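Local coordinates for erythrocyte membrane protein 1 (Plasmodium falciparum, PDB 2YK0) that probably binds receptors on the host cell surface as an adhesin, represented here by its N-terminal NTS-DBL1-alpha and CIDR-gamma domains, at residues A[362-367]-A[471-476]; A[381-386]-A[464-469]; A[589-594]-A[663-668]. The protein carries 8 engineered substitutions. All blocks are in the same frame, centred on the assembly; numbering follows the deposited sequence.

Contact 1 of 3, residues A[362-367]-A[471-476]; sequences LAHNQI and KTCPLY. Engineered in segment 362-367: Ala363 (natural residue Ser).
His364 turns the edge of its imidazole to the carbonyl oxygens of Pro474 and Leu475, and this is the compact side of the contact. His364 CE1 comes within 3.2 Å of Leu475 O, which lies near the ring plane, while His364 CD2 meets Cys473 CB obliquely at 3.4 Å. The ring reaches across because CG stands between the backbone N and the carbonyl carbon (chi1 75°). Behind it, Leu362 uses its two methyls differently: CD2 sits 4.3 Å above the centre of the imidazole, and CD1 comes to 3.4 Å from Tyr476 O. A forked leucine suits this double task. Cys473, whose CB meets the ring, is disulfide-bonded to Cys357, a covalent tie in this cysteine-rich region, where 362-367 belongs to the C-terminal part of a Duffy-binding-like domain, and His364 O is hydrogen-bonded to Thr574 OG1 farther along the chain. The other side is looser and partly exposed. Pro474, Leu475 and Tyr476 direct their CB atoms away from 362-367, leaving mainly their main chain to meet it. The side chains of Leu475 and Tyr476 pack instead on Leu555 of strand 555-560, and Tyr476 OH is hydrogen-bonded to Lys553 NZ.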
# COMPACT_ATOMS: atom_id res chain seq x y z
N LEU A 362 -30.53 -13.24 17.03
CA LEU A 362 -29.51 -12.34 16.47
C LEU A 362 -29.07 -11.17 17.32
O LEU A 362 -29.88 -10.31 17.70
CB LEU A 362 -29.94 -11.85 15.08
CG LEU A 362 -29.60 -12.78 13.94
CD1 LEU A 362 -30.70 -12.78 12.91
CD2 LEU A 362 -28.27 -12.39 13.31
N ALA A 363 -27.75 -11.10 17.57
CA ALA A 363 -27.09 -10.08 18.38
C ALA A 363 -27.08 -8.67 17.77
O ALA A 363 -26.90 -7.72 18.53
CB ALA A 363 -25.66 -10.51 18.67
N HIS A 364 -27.25 -8.54 16.42
CA HIS A 364 -27.22 -7.25 15.73
C HIS A 364 -28.34 -6.24 16.07
O HIS A 364 -28.14 -5.04 15.89
CB HIS A 364 -26.93 -7.36 14.21
CG HIS A 364 -28.04 -7.85 13.32
ND1 HIS A 364 -29.32 -8.07 13.79
CD2 HIS A 364 -28.02 -8.12 12.00
CE1 HIS A 364 -30.03 -8.46 12.74
NE2 HIS A 364 -29.29 -8.52 11.65
N ASN A 365 -29.50 -6.72 16.58
CA ASN A 365 -30.59 -5.84 16.99
C ASN A 365 -30.67 -5.74 18.52
O ASN A 365 -31.52 -5.04 19.08
CB ASN A 365 -31.94 -6.24 16.36
CG ASN A 365 -32.15 -7.72 16.33
OD1 ASN A 365 -32.43 -8.35 17.35
ND2 ASN A 365 -31.97 -8.30 15.17
N GLN A 366 -29.76 -6.43 19.18
CA GLN A 366 -29.70 -6.39 20.63
C GLN A 366 -28.56 -5.47 21.02
O GLN A 366 -27.41 -5.87 21.19
CB GLN A 366 -29.58 -7.80 21.23
CG GLN A 366 -30.74 -8.75 20.94
CD GLN A 366 -30.38 -10.14 21.39
OE1 GLN A 366 -30.08 -11.04 20.58
NE2 GLN A 366 -30.34 -10.35 22.70
N ILE A 367 -28.88 -4.20 21.04
CA ILE A 367 -28.00 -3.07 21.33
C ILE A 367 -27.00 -3.20 22.50
O ILE A 367 -25.84 -2.80 22.35
CB ILE A 367 -28.85 -1.77 21.35
CG1 ILE A 367 -28.11 -0.55 21.99
CG2 ILE A 367 -30.29 -1.99 21.87
CD1 ILE A 367 -27.98 0.56 20.98
N LYS A 471 -20.25 -6.99 4.43
CA LYS A 471 -21.59 -6.41 4.45
C LYS A 471 -22.30 -6.84 5.73
O LYS A 471 -22.02 -7.93 6.23
CB LYS A 471 -22.38 -6.94 3.24
CG LYS A 471 -22.13 -6.18 1.95
CD LYS A 471 -23.26 -6.38 0.95
CE LYS A 471 -23.32 -7.75 0.32
NZ LYS A 471 -24.48 -7.87 -0.60
N THR A 472 -23.25 -6.02 6.22
CA THR A 472 -24.06 -6.32 7.42
C THR A 472 -24.83 -7.64 7.25
O THR A 472 -25.04 -8.09 6.12
CB THR A 472 -25.01 -5.14 7.78
OG1 THR A 472 -25.55 -5.35 9.09
CG2 THR A 472 -26.18 -5.00 6.80
N CYS A 473 -25.25 -8.26 8.38
CA CYS A 473 -26.04 -9.49 8.35
C CYS A 473 -27.36 -9.21 7.70
O CYS A 473 -27.97 -8.19 8.02
CB CYS A 473 -26.25 -10.04 9.76
SG CYS A 473 -24.82 -10.87 10.48
N PRO A 474 -27.89 -10.15 6.88
CA PRO A 474 -29.27 -9.98 6.39
C PRO A 474 -30.14 -9.90 7.64
O PRO A 474 -30.01 -10.79 8.49
CB PRO A 474 -29.53 -11.28 5.61
CG PRO A 474 -28.20 -11.87 5.38
CD PRO A 474 -27.33 -11.45 6.48
N LEU A 475 -30.90 -8.79 7.84
CA LEU A 475 -31.69 -8.55 9.07
C LEU A 475 -32.36 -9.74 9.75
O LEU A 475 -32.34 -9.83 10.98
CB LEU A 475 -32.62 -7.32 8.99
CG LEU A 475 -33.74 -7.37 7.97
CD1 LEU A 475 -35.03 -6.84 8.56
CD2 LEU A 475 -33.35 -6.60 6.70
N TYR A 476 -32.92 -10.67 8.97
CA TYR A 476 -33.55 -11.86 9.53
C TYR A 476 -32.59 -13.01 9.81
O TYR A 476 -32.94 -13.93 10.56
CB TYR A 476 -34.75 -12.29 8.68
CG TYR A 476 -35.83 -11.24 8.64
CD1 TYR A 476 -36.48 -10.82 9.80
CD2 TYR A 476 -36.15 -10.60 7.44
CE1 TYR A 476 -37.44 -9.81 9.77
CE2 TYR A 476 -37.13 -9.61 7.39
CZ TYR A 476 -37.77 -9.21 8.56
OH TYR A 476 -38.73 -8.23 8.52

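Contact 2 of 3, residues A[381-386]-A[464-469]; sequences IKYNEW and FSISEY
The aromatic ring of Tyr383 and the branched chain of Ile466 cross obliquely, with the methyl CD1 of Ile466 placed at the ring edge, 3.6 Å from Tyr383 CD2. Farther round the same edge, Ser465 O lies in the ring plane at 3.9 Å from Tyr383 CE2. Ser467 approaches differently: Ser467 CB is over one face of the ring, 4.3 Å from Tyr383 CE2. Tyr383 can meet three successive residues because its CG is anti to the backbone N (chi1 -179°), which extends the ring from the helix toward the passing chain. At the next residue, Asn384 and Ile466 meet at about a right angle, Asn384 OD1 lying 3.5 Å from Ile466 CB, and Asn384 CB touching the Ile466 CD1 methyl that Tyr383 also meets.

The segment 464-469 follows helix 460-463 and runs along helix 374-410 within the C-terminal subdomain of the Duffy-binding-like domain. Helix 314-341 completes the packing: Ile334 touches both Tyr383 and Ser467. A small serine lets the chain pass close to the ring, whereas isoleucine has a CG1 branch long enough to carry CD1 to it.

Polar ends look elsewhere, with Ser465 OG hydrogen-bonded to Lys462 O and Asn384 OD1 weakly to Arg521 NH2. With no hydrogen bond between the segments, their cohesion rests on shape and van der Waals contact.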
# COMPACT_ATOMS: atom_id res chain seq x y z
N ILE A 381 -11.86 -4.09 8.75
CA ILE A 381 -11.19 -2.83 9.04
C ILE A 381 -9.78 -2.85 8.43
O ILE A 381 -9.40 -1.91 7.73
CB ILE A 381 -11.19 -2.53 10.58
CG1 ILE A 381 -12.50 -1.84 10.98
CG2 ILE A 381 -9.97 -1.68 11.00
CD1 ILE A 381 -12.77 -1.69 12.48
N LYS A 382 -9.03 -3.96 8.66
CA LYS A 382 -7.69 -4.19 8.15
C LYS A 382 -7.69 -4.19 6.63
O LYS A 382 -6.94 -3.42 6.03
CB LYS A 382 -7.13 -5.53 8.68
CG LYS A 382 -6.59 -5.47 10.12
CD LYS A 382 -5.34 -6.35 10.36
CE LYS A 382 -5.52 -7.83 10.06
NZ LYS A 382 -6.55 -8.49 10.92
N TYR A 383 -8.56 -5.04 6.01
CA TYR A 383 -8.66 -5.13 4.56
C TYR A 383 -8.91 -3.77 3.95
O TYR A 383 -8.23 -3.41 2.98
CB TYR A 383 -9.74 -6.13 4.13
CG TYR A 383 -9.85 -6.26 2.63
CD1 TYR A 383 -9.06 -7.17 1.94
CD2 TYR A 383 -10.68 -5.42 1.89
CE1 TYR A 383 -9.11 -7.26 0.55
CE2 TYR A 383 -10.73 -5.49 0.51
CZ TYR A 383 -9.96 -6.43 -0.16
OH TYR A 383 -10.04 -6.53 -1.53
N ASN A 384 -9.90 -3.02 4.49
CA ASN A 384 -10.23 -1.68 4.00
C ASN A 384 -9.02 -0.77 4.02
O ASN A 384 -8.70 -0.17 3.00
CB ASN A 384 -11.39 -1.06 4.79
CG ASN A 384 -11.96 0.17 4.12
OD1 ASN A 384 -12.74 0.08 3.17
ND2 ASN A 384 -11.51 1.35 4.54
N GLU A 385 -8.30 -0.73 5.17
CA GLU A 385 -7.09 0.07 5.37
C GLU A 385 -5.95 -0.26 4.39
O GLU A 385 -5.21 0.65 3.98
CB GLU A 385 -6.62 0.03 6.83
CG GLU A 385 -7.55 0.81 7.76
CD GLU A 385 -7.33 0.67 9.26
OE1 GLU A 385 -7.01 -0.45 9.72
OE2 GLU A 385 -7.55 1.67 9.98
N TRP A 386 -5.86 -1.53 3.95
CA TRP A 386 -4.87 -1.94 2.95
C TRP A 386 -5.30 -1.46 1.57
O TRP A 386 -4.50 -0.82 0.86
CB TRP A 386 -4.66 -3.47 2.97
CG TRP A 386 -3.74 -3.99 1.91
CD1 TRP A 386 -2.38 -3.91 1.88
CD2 TRP A 386 -4.13 -4.69 0.72
NE1 TRP A 386 -1.89 -4.48 0.73
CE2 TRP A 386 -2.94 -4.97 -0.00
CE3 TRP A 386 -5.36 -5.10 0.18
CZ2 TRP A 386 -2.95 -5.65 -1.23
CZ3 TRP A 386 -5.37 -5.79 -1.03
CH2 TRP A 386 -4.18 -6.06 -1.72
N PHE A 464 -11.04 -1.29 -6.15
CA PHE A 464 -10.56 -0.80 -4.87
C PHE A 464 -11.71 -0.75 -3.88
O PHE A 464 -11.67 0.04 -2.93
CB PHE A 464 -9.81 0.53 -4.99
CG PHE A 464 -8.47 0.38 -5.67
CD1 PHE A 464 -7.33 0.08 -4.94
CD2 PHE A 464 -8.36 0.52 -7.05
CE1 PHE A 464 -6.09 -0.07 -5.57
CE2 PHE A 464 -7.13 0.37 -7.68
CZ PHE A 464 -6.00 0.08 -6.93
N SER A 465 -12.73 -1.60 -4.11
CA SER A 465 -13.92 -1.69 -3.27
C SER A 465 -13.64 -2.50 -2.04
O SER A 465 -12.77 -3.37 -2.07
CB SER A 465 -15.10 -2.28 -4.04
OG SER A 465 -14.98 -3.66 -4.36
N ILE A 466 -14.39 -2.23 -0.96
CA ILE A 466 -14.33 -3.01 0.26
C ILE A 466 -15.10 -4.30 -0.07
O ILE A 466 -16.14 -4.25 -0.72
CB ILE A 466 -14.84 -2.25 1.53
CG1 ILE A 466 -14.99 -3.18 2.77
CG2 ILE A 466 -16.13 -1.48 1.28
CD1 ILE A 466 -13.71 -3.97 3.29
N SER A 467 -14.52 -5.46 0.32
CA SER A 467 -15.05 -6.80 0.07
C SER A 467 -16.53 -6.97 0.34
O SER A 467 -17.05 -6.45 1.34
CB SER A 467 -14.27 -7.83 0.86
OG SER A 467 -14.65 -9.13 0.44
N GLU A 468 -17.19 -7.75 -0.53
CA GLU A 468 -18.61 -8.08 -0.44
C GLU A 468 -18.92 -8.92 0.81
O GLU A 468 -20.08 -9.01 1.23
CB GLU A 468 -19.11 -8.77 -1.72
CG GLU A 468 -18.41 -10.09 -2.05
CD GLU A 468 -19.25 -11.15 -2.73
OE1 GLU A 468 -20.42 -10.88 -3.10
OE2 GLU A 468 -18.73 -12.28 -2.89
N TYR A 469 -17.87 -9.53 1.41
CA TYR A 469 -17.98 -10.34 2.61
C TYR A 469 -18.15 -9.49 3.86
O TYR A 469 -18.67 -9.97 4.87
CB TYR A 469 -16.80 -11.32 2.72
CG TYR A 469 -16.67 -12.20 1.50
CD1 TYR A 469 -17.73 -12.98 1.06
CD2 TYR A 469 -15.51 -12.19 0.73
CE1 TYR A 469 -17.64 -13.74 -0.10
CE2 TYR A 469 -15.40 -12.95 -0.43
CZ TYR A 469 -16.47 -13.73 -0.84
OH TYR A 469 -16.37 -14.49 -1.98

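Contact 3 of 3, residues A[589-594]-A[663-668]; sequences GYKKSK and RKSIDN. With SO4 (sulfate ion), chain D.
Lys591 stretches along Ser665 and Lys664 where the last turn of helix 659-665 and the loop after it pack on helix 575-601 in the CIDR-gamma part of the protein. Lys591 CB begins 3.9 Å from Ser665 OG, and CG lies by Ser665 CA. CD passes the same hydroxyl, which is hydrogen-bonded to Asp661 O. From there Lys591 CE reaches Lys664 CE at 3.7 Å, and the tip, Lys591 NZ, is 3.5 Å from that same Lys664 CE. The side chain arrives there with CG anti to the backbone N (chi1 177°) and stays extended beyond. Serine suits the near end, being small enough to let the two segments draw together. At the far end Lys591 NZ and Lys664 NZ are 4.1 Å apart, and the exposed position of Lys664 would let solvent screen the two charges.

One helical turn on, Lys594 makes the favourable charge pairing, a salt bridge from Lys594 NZ to Asp667 OD2 at 3.4 Å. The same NZ lies in plane at the edge of the Tyr590 ring. More deeply buried, Tyr590 and Ile666 meet at about a right angle, CD1 to CD1 at 4.2 Å, and both also touch Leu702 of helix 698-716. Lys592 points elsewhere, its bent chain bringing NZ to Leu538 O and, at 2.7 Å, to O3 of a sulfate ion probably taken up during crystallisation.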
# COMPACT_ATOMS: atom_id res chain seq x y z
N GLY A 589 -12.82 11.41 13.69
CA GLY A 589 -13.02 12.84 13.49
C GLY A 589 -12.58 13.67 14.68
O GLY A 589 -11.97 14.73 14.49
N TYR A 590 -12.84 13.18 15.91
CA TYR A 590 -12.40 13.88 17.11
C TYR A 590 -10.86 13.95 17.12
O TYR A 590 -10.31 15.00 17.45
CB TYR A 590 -12.93 13.20 18.38
CG TYR A 590 -12.64 13.99 19.64
CD1 TYR A 590 -11.44 13.84 20.32
CD2 TYR A 590 -13.58 14.88 20.15
CE1 TYR A 590 -11.17 14.56 21.48
CE2 TYR A 590 -13.32 15.60 21.32
CZ TYR A 590 -12.11 15.45 21.97
OH TYR A 590 -11.83 16.16 23.11
N LYS A 591 -10.18 12.84 16.76
CA LYS A 591 -8.72 12.73 16.70
C LYS A 591 -8.17 13.77 15.72
O LYS A 591 -7.38 14.62 16.13
CB LYS A 591 -8.33 11.29 16.30
CG LYS A 591 -6.84 11.03 16.13
CD LYS A 591 -6.62 9.62 15.61
CE LYS A 591 -5.22 9.41 15.12
NZ LYS A 591 -5.01 8.04 14.59
N LYS A 592 -8.66 13.74 14.46
CA LYS A 592 -8.32 14.67 13.38
C LYS A 592 -8.44 16.14 13.78
O LYS A 592 -7.62 16.95 13.37
CB LYS A 592 -9.22 14.39 12.17
CG LYS A 592 -8.49 13.84 10.97
CD LYS A 592 -8.45 14.79 9.81
CE LYS A 592 -7.39 15.85 9.97
NZ LYS A 592 -7.42 16.83 8.85
N SER A 593 -9.50 16.46 14.56
CA SER A 593 -9.82 17.79 15.07
C SER A 593 -8.77 18.19 16.07
O SER A 593 -8.11 19.22 15.87
CB SER A 593 -11.19 17.79 15.75
OG SER A 593 -12.21 17.43 14.84
N LYS A 594 -8.55 17.36 17.11
CA LYS A 594 -7.55 17.60 18.15
C LYS A 594 -6.16 17.82 17.54
O LYS A 594 -5.37 18.61 18.05
CB LYS A 594 -7.54 16.45 19.16
CG LYS A 594 -8.11 16.84 20.52
CD LYS A 594 -7.75 15.80 21.57
CE LYS A 594 -8.30 16.15 22.94
NZ LYS A 594 -8.47 14.94 23.79
N ARG A 663 -7.86 5.12 23.01
CA ARG A 663 -6.66 5.69 23.60
C ARG A 663 -5.83 6.51 22.61
O ARG A 663 -5.25 7.52 23.01
CB ARG A 663 -5.84 4.65 24.40
CG ARG A 663 -6.51 4.29 25.74
CD ARG A 663 -5.54 3.82 26.81
NE ARG A 663 -5.98 2.58 27.43
CZ ARG A 663 -5.43 1.39 27.19
NH1 ARG A 663 -4.40 1.27 26.36
NH2 ARG A 663 -5.90 0.30 27.80
N LYS A 664 -5.87 6.13 21.32
CA LYS A 664 -5.18 6.83 20.22
C LYS A 664 -5.83 8.21 19.93
O LYS A 664 -5.12 9.16 19.56
CB LYS A 664 -5.15 5.95 18.95
CG LYS A 664 -4.48 6.58 17.72
CD LYS A 664 -2.95 6.75 17.85
CE LYS A 664 -2.40 7.78 16.88
NZ LYS A 664 -1.24 7.26 16.11
N SER A 665 -7.16 8.32 20.12
CA SER A 665 -7.96 9.52 19.87
C SER A 665 -8.00 10.48 21.06
O SER A 665 -7.63 11.65 20.92
CB SER A 665 -9.37 9.13 19.45
OG SER A 665 -9.37 8.18 18.40
N ILE A 666 -8.45 9.99 22.23
CA ILE A 666 -8.63 10.78 23.46
C ILE A 666 -7.33 10.97 24.24
O ILE A 666 -6.50 10.06 24.28
CB ILE A 666 -9.74 10.14 24.37
CG1 ILE A 666 -10.91 9.48 23.57
CG2 ILE A 666 -10.25 11.11 25.45
CD1 ILE A 666 -11.69 10.35 22.60
N ASP A 667 -7.18 12.15 24.89
CA ASP A 667 -6.01 12.51 25.70
C ASP A 667 -5.90 11.71 27.02
O ASP A 667 -4.84 11.15 27.30
CB ASP A 667 -5.96 14.03 25.97
CG ASP A 667 -5.22 14.87 24.93
OD1 ASP A 667 -4.30 14.34 24.26
OD2 ASP A 667 -5.50 16.09 24.86
N ASN A 668 -6.98 11.71 27.84
CA ASN A 668 -7.06 10.99 29.12
C ASN A 668 -8.43 10.33 29.21
O ASN A 668 -9.36 10.89 29.81
CB ASN A 668 -6.86 11.95 30.32
CG ASN A 668 -5.57 12.75 30.36
OD1 ASN A 668 -5.21 13.46 29.42
ND2 ASN A 668 -4.92 12.74 31.51
S SO4 D . -6.38 17.64 5.81
O1 SO4 D . -7.50 17.51 4.86
O2 SO4 D . -6.71 18.67 6.80
O3 SO4 D . -6.13 16.35 6.48
O4 SO4 D . -5.17 18.04 5.10

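In the fold
Following the chain from the N terminus, residues 362-367 open contact 1 in the loop after strand 348-349. Contact 2 opens next, with 381-386 on helix 374-410. The intervening chain, largely helical, returns so that 464-469 closes contact 2 before 471-476 closes contact 1. Contact 2 is therefore nested within contact 1, their centres about 20 Å apart. Contact 1 joins two loops beside strand 555-560, while contact 2 fixes the returning chain to a long helix of the Duffy-binding-like domain. Contact 3 follows in series, closing a separate loop between helices 575-601 and 659-665. Its nearest atoms lie about 8 Å from those of contact 2, without touching.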